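PDB 5LY9: variant surface glycoprotein MITAT 1.1 from Trypanosoma brucei brucei, which forms the dense surface coat of the parasite and, as one of many antigenically distinct variants, lets it evade the host immune response. Local coordinates for the interface of chains A and B. Coordinates in Å, arbitrary orientation; residue numbers count along the deposited sequence, not the author numbering. Chains: chain A/B, Variant surface glycoprotein MITAT 1.1.

The interface of chains A and B. Residues chain A 36-37, 39-40, 80; chain B 80, 83-84, 88.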
loop_
_atom_site.group_PDB
_atom_site.type_symbol
_atom_site.label_atom_id
_atom_site.label_comp_id
_atom_site.label_asym_id
_atom_site.label_seq_id
_atom_site.Cartn_x
_atom_site.Cartn_y
_atom_site.Cartn_z
ATOM N N ILE A 36 1.690 11.989 1.592
ATOM C CA ILE A 36 2.092 12.620 0.351
ATOM C C ILE A 36 1.687 14.115 0.337
ATOM O O ILE A 36 2.460 14.989 -0.052
ATOM C CB ILE A 36 1.538 11.890 -0.863
ATOM C CG1 ILE A 36 2.120 10.493 -0.987
ATOM C CG2 ILE A 36 1.840 12.672 -2.087
ATOM C CD1 ILE A 36 1.340 9.548 -1.914
ATOM N N SER A 37 0.460 14.396 0.835
ATOM C CA SER A 37 0.021 15.736 0.961
ATOM C C SER A 37 0.984 16.594 1.797
ATOM O O SER A 37 1.310 17.701 1.410
ATOM C CB SER A 37 -1.386 15.791 1.551
ATOM O OG SER A 37 -1.788 17.117 1.717
ATOM N N ILE A 39 4.195 16.002 2.318
ATOM C CA ILE A 39 5.405 16.165 1.471
ATOM C C ILE A 39 5.227 17.277 0.448
ATOM O O ILE A 39 6.103 18.119 0.231
ATOM C CB ILE A 39 5.739 14.813 0.790
ATOM C CG1 ILE A 39 6.289 13.833 1.841
ATOM C CG2 ILE A 39 6.777 15.004 -0.323
ATOM C CD1 ILE A 39 6.338 12.365 1.428
ATOM N N GLN A 40 4.085 17.258 -0.202
ATOM C CA GLN A 40 3.672 18.336 -1.117
ATOM C C GLN A 40 3.611 19.705 -0.555
ATOM O O GLN A 40 4.055 20.637 -1.234
ATOM C CB GLN A 40 2.389 18.048 -1.871
ATOM C CG GLN A 40 2.464 16.822 -2.793
ATOM C CD GLN A 40 1.072 16.496 -3.313
ATOM O OE1 GLN A 40 0.126 16.320 -2.520
ATOM N NE2 GLN A 40 0.927 16.443 -4.638
ATOM N N LEU A 80 10.009 12.337 1.124
ATOM C CA LEU A 80 9.631 11.462 0.018
ATOM C C LEU A 80 10.525 10.200 0.006
ATOM O O LEU A 80 10.019 9.106 -0.193
ATOM C CB LEU A 80 9.670 12.198 -1.343
ATOM C CG LEU A 80 9.080 11.435 -2.547
ATOM C CD1 LEU A 80 7.626 10.968 -2.365
ATOM C CD2 LEU A 80 9.159 12.286 -3.828
ATOM N N LEU B 80 3.659 13.051 -8.716
ATOM C CA LEU B 80 3.382 12.801 -7.312
ATOM C C LEU B 80 1.881 13.008 -7.010
ATOM O O LEU B 80 1.286 12.246 -6.266
ATOM C CB LEU B 80 4.223 13.674 -6.406
ATOM C CG LEU B 80 4.206 13.389 -4.903
ATOM C CD1 LEU B 80 4.548 11.941 -4.528
ATOM C CD2 LEU B 80 5.138 14.359 -4.144
ATOM N N TYR B 83 0.008 10.001 -8.218
ATOM C CA TYR B 83 0.193 8.873 -7.353
ATOM C C TYR B 83 -0.721 9.008 -6.097
ATOM O O TYR B 83 -1.381 8.053 -5.682
ATOM C CB TYR B 83 1.669 8.669 -6.930
ATOM C CG TYR B 83 1.924 7.363 -6.194
ATOM C CD1 TYR B 83 1.577 6.157 -6.743
ATOM C CD2 TYR B 83 2.432 7.337 -4.923
ATOM C CE1 TYR B 83 1.812 4.963 -6.110
ATOM C CE2 TYR B 83 2.682 6.168 -4.260
ATOM C CZ TYR B 83 2.364 4.944 -4.849
ATOM O OH TYR B 83 2.542 3.746 -4.185
ATOM N N LYS B 84 -0.753 10.188 -5.516
ATOM C CA LYS B 84 -1.632 10.424 -4.339
ATOM C C LYS B 84 -3.101 10.244 -4.730
ATOM O O LYS B 84 -3.850 9.559 -4.048
ATOM C CB LYS B 84 -1.458 11.850 -3.828
ATOM C CG LYS B 84 -2.315 12.191 -2.620
ATOM C CD LYS B 84 -2.123 13.612 -2.153
ATOM C CE LYS B 84 -2.820 14.620 -3.057
ATOM N NZ LYS B 84 -2.569 15.978 -2.566
ATOM N N LEU B 88 -1.761 5.248 -5.808
ATOM C CA LEU B 88 -1.558 4.576 -4.590
ATOM C C LEU B 88 -2.776 3.716 -4.252
ATOM O O LEU B 88 -2.637 2.584 -3.874
ATOM C CB LEU B 88 -1.363 5.552 -3.420
ATOM C CG LEU B 88 -1.263 4.980 -2.031
ATOM C CD1 LEU B 88 -0.130 3.956 -1.915
ATOM C CD2 LEU B 88 -1.108 6.075 -0.972
#
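A:Ile36 and B:Leu80 pass each other in opposite directions at the centre of this apolar patch between two copies of the VSG N-terminal domain. The methyl CG2 of A:Ile36 lies 3.7 Å from CD1 of B:Leu80 and 3.8 Å from CB of B:Lys84, so one branch touches residues one helical turn apart. The other branch, CG1 beside the backbone N (chi1 -65°), carries CD1 to CD2 of the B:Tyr83 ring, 3.9 Å away, from above the ring plane and beyond its outline; the two side chains meet at about a right angle. B:Leu88, from the same chain as the tyrosine, sets its CB over the ring toward the rim, on the same side as the isoleucine methyl.

B:Leu80 divides its two methyls between partners. CD1 also meets CD1 of A:Leu80 at 3.9 Å, the same residue of the other chain, while CD2 rests 3.9 Å from the aliphatic CG of A:Gln40.

A polar bond borders the apolar cluster. The side-chain amine NZ of B:Lys84 donates to the amide oxygen OE1 of A:Gln40 at 2.7 Å, lying in the carbonyl plane on a lone pair, with a C=O...N angle of 139°. The lysine chain is extended as far as CD and then bends at chi3 (76°), which turns NZ toward the amide; its CD passes near the backbone of A:Ser37.

The A residues come mainly from helix 24-55, with A:Leu80 on helix 62-114; all the B residues lie on helix 62-114. Helix 24-55 of A runs nearly antiparallel to helix 62-114 of B along the elongated homodimer, and the two-fold axis repeats the patch with the chains exchanged.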